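Local coordinates for peptidase M16 domain protein (Alicyclobacillus acidocaldarius subsp. acidocaldarius DSM 446, PDB 4XEA) that is a putative M16 (insulinase-like) metallopeptidase that probably cleaves peptides at a metal centre, occupied by nickel in this crystal, at residues H190-F202 and N367-L379. Sequence-based numbering, arbitrary orientation.
Sequences HPSNMVLVIAGGF and NAFLVRNWVTYFL
Helix-on-sheet packing, here within an M16 peptidase fold, sets Val195, Val197 and Ala199 of strand 194-200 against helix 367-379, a helix distant in sequence. The two run nearly antiparallel, at 161°, with axes 7.7 Å apart. Strand alternation supplies the pattern: these three residues point to the helix, while Leu196 and Ile198 turn to helix 105-116 on the other face of the mixed sheet. Val195 divides its branches. CG2, anti to the backbone N, lies 3.7 Å from CD2 of Phe378, whereas CG1, held between N and the carbonyl carbon (chi1 68°), meets CG1 of Val375 at 3.8 Å and also reaches Leu379. Val375, one turn before Leu379, also serves Val197: the two side chains lie alongside each other, pointing opposite ways, their CG2 methyls 3.6 Å apart. The same Val197 methyl touches Trp374 CE3 at 3.7 Å, the valine and tryptophan side chains running roughly perpendicular. Val371 CG2 then settles on Ala199 CB at 3.6 Å. Polarity returns at Asn367, whose OD1 comes within 3.4 Å of Gly200 CA without bonding to the strand. Its amide is engaged elsewhere, OD1 accepting from Arg25 and ND2 pairing with Gln30. A leucine in place of Asn367 would probably leave Arg25 NH1 and Gln30 OE1 without these amide partners. With no hydrogen bond between strand and helix, cohesion rests on the fit of buried apolar branches, while the amide at one end ties the helix to residues flanking neighbouring strands.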
loop_
_atom_site.group_PDB
_atom_site.type_symbol
_atom_site.label_atom_id
_atom_site.label_comp_id
_atom_site.label_asym_id
_atom_site.label_seq_id
_atom_site.Cartn_x
_atom_site.Cartn_y
_atom_site.Cartn_z
ATOM N N HIS A 190 -17.601 -13.659 23.023
ATOM C CA HIS A 190 -17.438 -15.005 23.481
ATOM C C HIS A 190 -16.614 -15.792 22.461
ATOM O O HIS A 190 -16.762 -15.582 21.269
ATOM C CB HIS A 190 -18.808 -15.697 23.688
ATOM C CG HIS A 190 -18.695 -16.994 24.413
ATOM N ND1 HIS A 190 -18.381 -18.175 23.777
ATOM C CD2 HIS A 190 -18.832 -17.294 25.725
ATOM C CE1 HIS A 190 -18.340 -19.152 24.669
ATOM N NE2 HIS A 190 -18.607 -18.646 25.860
ATOM N N PRO A 191 -15.770 -16.717 22.921
ATOM C CA PRO A 191 -14.903 -17.398 21.953
ATOM C C PRO A 191 -15.623 -18.184 20.848
ATOM O O PRO A 191 -15.053 -18.359 19.755
ATOM C CB PRO A 191 -14.049 -18.336 22.830
ATOM C CG PRO A 191 -14.622 -18.232 24.241
ATOM C CD PRO A 191 -15.324 -16.929 24.315
ATOM N N SER A 192 -16.845 -18.625 21.123
ATOM C CA SER A 192 -17.679 -19.339 20.179
ATOM C C SER A 192 -18.101 -18.430 19.025
ATOM O O SER A 192 -18.529 -18.937 17.981
ATOM C CB SER A 192 -18.944 -19.893 20.861
ATOM O OG SER A 192 -19.726 -18.837 21.390
ATOM N N ASN A 193 -17.978 -17.107 19.207
ATOM C CA ASN A 193 -18.326 -16.160 18.143
ATOM C C ASN A 193 -17.102 -15.627 17.392
ATOM O O ASN A 193 -17.215 -14.661 16.612
ATOM C CB ASN A 193 -19.136 -14.983 18.686
ATOM C CG ASN A 193 -19.871 -14.187 17.546
ATOM O OD1 ASN A 193 -20.505 -14.769 16.659
ATOM N ND2 ASN A 193 -19.841 -12.876 17.640
HETATM N N MSE A 194 -15.939 -16.232 17.653
HETATM C CA MSE A 194 -14.657 -15.688 17.178
HETATM C C MSE A 194 -13.775 -16.692 16.437
HETATM O O MSE A 194 -14.093 -17.890 16.358
HETATM C CB MSE A 194 -13.884 -15.032 18.343
HETATM C CG MSE A 194 -14.650 -13.924 19.038
HETATM SE SE MSE A 194 -13.630 -12.816 20.274
HETATM C CE MSE A 194 -12.359 -11.918 19.067
ATOM N N VAL A 195 -12.658 -16.185 15.892
ATOM C CA VAL A 195 -11.738 -16.980 15.109
ATOM C C VAL A 195 -10.336 -16.398 15.297
ATOM O O VAL A 195 -10.187 -15.180 15.444
ATOM C CB VAL A 195 -12.134 -17.054 13.618
ATOM C CG1 VAL A 195 -11.980 -15.667 12.887
ATOM C CG2 VAL A 195 -11.387 -18.189 12.901
ATOM N N LEU A 196 -9.346 -17.296 15.366
ATOM C CA LEU A 196 -7.927 -16.954 15.498
ATOM C C LEU A 196 -7.166 -17.616 14.355
ATOM O O LEU A 196 -7.214 -18.847 14.199
ATOM C CB LEU A 196 -7.369 -17.457 16.840
ATOM C CG LEU A 196 -5.891 -17.178 17.147
ATOM C CD1 LEU A 196 -5.617 -15.642 17.177
ATOM C CD2 LEU A 196 -5.495 -17.842 18.466
ATOM N N VAL A 197 -6.461 -16.797 13.563
ATOM C CA VAL A 197 -5.763 -17.276 12.355
ATOM C C VAL A 197 -4.355 -16.682 12.366
ATOM O O VAL A 197 -4.182 -15.501 12.632
ATOM C CB VAL A 197 -6.524 -16.925 11.072
ATOM C CG1 VAL A 197 -5.852 -17.488 9.857
ATOM C CG2 VAL A 197 -8.003 -17.481 11.144
ATOM N N ILE A 198 -3.363 -17.536 12.127
ATOM C CA ILE A 198 -1.948 -17.144 12.228
ATOM C C ILE A 198 -1.198 -17.747 11.059
ATOM O O ILE A 198 -1.334 -18.944 10.788
ATOM C CB ILE A 198 -1.316 -17.650 13.519
ATOM C CG1 ILE A 198 -2.205 -17.332 14.712
ATOM C CG2 ILE A 198 0.109 -17.023 13.748
ATOM C CD1 ILE A 198 -1.638 -17.825 16.034
ATOM N N ALA A 199 -0.408 -16.925 10.369
ATOM C CA ALA A 199 0.453 -17.401 9.284
ATOM C C ALA A 199 1.854 -16.807 9.404
ATOM O O ALA A 199 2.040 -15.650 9.812
ATOM C CB ALA A 199 -0.134 -17.104 7.915
ATOM N N GLY A 200 2.840 -17.639 9.080
ATOM C CA GLY A 200 4.218 -17.177 8.985
ATOM C C GLY A 200 5.230 -18.054 9.695
ATOM O O GLY A 200 5.012 -19.269 9.880
ATOM N N GLY A 201 6.343 -17.432 10.088
ATOM C CA GLY A 201 7.516 -18.151 10.640
ATOM C C GLY A 201 7.428 -18.504 12.114
ATOM O O GLY A 201 8.150 -17.960 12.919
ATOM N N PHE A 202 6.539 -19.420 12.469
ATOM C CA PHE A 202 6.381 -19.863 13.870
ATOM C C PHE A 202 6.259 -21.377 13.933
ATOM O O PHE A 202 5.942 -22.018 12.931
ATOM C CB PHE A 202 5.129 -19.248 14.486
ATOM C CG PHE A 202 3.829 -19.721 13.829
ATOM C CD1 PHE A 202 3.385 -19.170 12.625
ATOM C CD2 PHE A 202 3.081 -20.741 14.404
ATOM C CE1 PHE A 202 2.225 -19.627 12.018
ATOM C CE2 PHE A 202 1.898 -21.193 13.804
ATOM C CZ PHE A 202 1.470 -20.630 12.609
ATOM N N ASN A 367 1.444 -13.406 4.092
ATOM C CA ASN A 367 0.847 -13.769 5.393
ATOM C C ASN A 367 -0.434 -12.975 5.632
ATOM O O ASN A 367 -1.432 -13.571 6.003
ATOM C CB ASN A 367 1.783 -13.508 6.560
ATOM C CG ASN A 367 2.936 -14.489 6.624
ATOM O OD1 ASN A 367 2.805 -15.660 6.260
ATOM N ND2 ASN A 367 4.065 -14.015 7.104
ATOM N N ALA A 368 -0.387 -11.657 5.434
ATOM C CA ALA A 368 -1.554 -10.804 5.727
ATOM C C ALA A 368 -2.776 -11.218 4.907
ATOM O O ALA A 368 -3.880 -11.330 5.443
ATOM C CB ALA A 368 -1.255 -9.332 5.507
ATOM N N PHE A 369 -2.616 -11.417 3.609
ATOM C CA PHE A 369 -3.745 -11.894 2.787
ATOM C C PHE A 369 -4.301 -13.262 3.257
ATOM O O PHE A 369 -5.526 -13.442 3.488
ATOM C CB PHE A 369 -3.340 -11.931 1.308
ATOM C CG PHE A 369 -4.423 -12.465 0.383
ATOM C CD1 PHE A 369 -5.244 -11.572 -0.321
ATOM C CD2 PHE A 369 -4.575 -13.827 0.168
ATOM C CE1 PHE A 369 -6.238 -12.050 -1.199
ATOM C CE2 PHE A 369 -5.595 -14.317 -0.694
ATOM C CZ PHE A 369 -6.406 -13.400 -1.387
ATOM N N LEU A 370 -3.425 -14.246 3.421
ATOM C CA LEU A 370 -3.856 -15.557 3.879
ATOM C C LEU A 370 -4.712 -15.460 5.142
ATOM O O LEU A 370 -5.757 -16.114 5.272
ATOM C CB LEU A 370 -2.642 -16.455 4.161
ATOM C CG LEU A 370 -1.878 -16.930 2.950
ATOM C CD1 LEU A 370 -0.473 -17.428 3.335
ATOM C CD2 LEU A 370 -2.665 -17.980 2.224
ATOM N N VAL A 371 -4.261 -14.642 6.077
ATOM C CA VAL A 371 -4.904 -14.564 7.385
ATOM C C VAL A 371 -6.236 -13.823 7.279
ATOM O O VAL A 371 -7.267 -14.349 7.679
ATOM C CB VAL A 371 -3.949 -13.880 8.429
ATOM C CG1 VAL A 371 -4.742 -13.520 9.669
ATOM C CG2 VAL A 371 -2.753 -14.823 8.774
ATOM N N ARG A 372 -6.190 -12.604 6.730
ATOM C CA ARG A 372 -7.360 -11.729 6.582
ATOM C C ARG A 372 -8.492 -12.451 5.863
ATOM O O ARG A 372 -9.644 -12.427 6.291
ATOM C CB ARG A 372 -7.004 -10.461 5.789
ATOM C CG ARG A 372 -7.068 -9.128 6.562
ATOM C CD ARG A 372 -6.779 -7.897 5.674
ATOM N NE ARG A 372 -7.132 -8.105 4.265
ATOM C CZ ARG A 372 -6.243 -8.174 3.274
ATOM N NH1 ARG A 372 -4.946 -8.037 3.526
ATOM N NH2 ARG A 372 -6.645 -8.377 2.030
ATOM N N ASN A 373 -8.155 -13.099 4.759
ATOM C CA ASN A 373 -9.165 -13.834 3.988
ATOM C C ASN A 373 -9.704 -15.105 4.629
ATOM O O ASN A 373 -10.917 -15.372 4.556
ATOM C CB ASN A 373 -8.681 -14.039 2.584
ATOM C CG ASN A 373 -8.722 -12.744 1.821
ATOM O OD1 ASN A 373 -9.758 -12.377 1.355
ATOM N ND2 ASN A 373 -7.646 -11.987 1.831
ATOM N N TRP A 374 -8.858 -15.848 5.323
ATOM C CA TRP A 374 -9.330 -17.028 6.063
ATOM C C TRP A 374 -10.360 -16.567 7.087
ATOM O O TRP A 374 -11.494 -17.102 7.161
ATOM C CB TRP A 374 -8.184 -17.798 6.768
ATOM C CG TRP A 374 -8.491 -19.245 6.853
ATOM C CD1 TRP A 374 -8.002 -20.203 6.037
ATOM C CD2 TRP A 374 -9.366 -19.907 7.780
ATOM N NE1 TRP A 374 -8.497 -21.419 6.384
ATOM C CE2 TRP A 374 -9.391 -21.260 7.418
ATOM C CE3 TRP A 374 -10.170 -19.480 8.848
ATOM C CZ2 TRP A 374 -10.141 -22.229 8.126
ATOM C CZ3 TRP A 374 -10.952 -20.441 9.554
ATOM C CH2 TRP A 374 -10.958 -21.780 9.164
ATOM N N VAL A 375 -9.993 -15.509 7.812
ATOM C CA VAL A 375 -10.879 -14.920 8.823
ATOM C C VAL A 375 -12.214 -14.477 8.242
ATOM O O VAL A 375 -13.292 -14.798 8.774
ATOM C CB VAL A 375 -10.253 -13.701 9.499
ATOM C CG1 VAL A 375 -11.301 -12.967 10.310
ATOM C CG2 VAL A 375 -9.028 -14.124 10.405
ATOM N N THR A 376 -12.112 -13.699 7.173
ATOM C CA THR A 376 -13.271 -13.065 6.570
ATOM C C THR A 376 -14.269 -14.063 6.010
ATOM O O THR A 376 -15.457 -13.962 6.292
ATOM C CB THR A 376 -12.834 -11.992 5.505
ATOM O OG1 THR A 376 -12.195 -10.921 6.212
ATOM C CG2 THR A 376 -14.052 -11.406 4.846
ATOM N N TYR A 377 -13.812 -15.011 5.211
ATOM C CA TYR A 377 -14.716 -16.022 4.662
ATOM C C TYR A 377 -15.275 -16.960 5.735
ATOM O O TYR A 377 -16.437 -17.360 5.677
ATOM C CB TYR A 377 -14.031 -16.810 3.536
ATOM C CG TYR A 377 -13.855 -15.988 2.244
ATOM C CD1 TYR A 377 -14.951 -15.301 1.704
ATOM C CD2 TYR A 377 -12.637 -15.900 1.567
ATOM C CE1 TYR A 377 -14.854 -14.571 0.568
ATOM C CE2 TYR A 377 -12.535 -15.155 0.354
ATOM C CZ TYR A 377 -13.666 -14.490 -0.108
ATOM O OH TYR A 377 -13.690 -13.716 -1.250
ATOM N N PHE A 378 -14.444 -17.335 6.707
ATOM C CA PHE A 378 -14.944 -18.146 7.834
ATOM C C PHE A 378 -16.099 -17.470 8.568
ATOM O O PHE A 378 -17.184 -18.046 8.728
ATOM C CB PHE A 378 -13.813 -18.508 8.819
ATOM C CG PHE A 378 -14.332 -19.198 10.042
ATOM C CD1 PHE A 378 -14.579 -20.550 10.024
ATOM C CD2 PHE A 378 -14.644 -18.454 11.169
ATOM C CE1 PHE A 378 -15.116 -21.192 11.158
ATOM C CE2 PHE A 378 -15.211 -19.055 12.288
ATOM C CZ PHE A 378 -15.460 -20.411 12.289
ATOM N N LEU A 379 -15.913 -16.223 8.961
ATOM C CA LEU A 379 -16.908 -15.518 9.737
ATOM C C LEU A 379 -18.222 -15.239 8.942
ATOM O O LEU A 379 -19.310 -15.219 9.525
ATOM C CB LEU A 379 -16.351 -14.230 10.321
ATOM C CG LEU A 379 -15.266 -14.358 11.416
ATOM C CD1 LEU A 379 -14.797 -12.962 11.860
ATOM C CD2 LEU A 379 -15.785 -15.167 12.642
#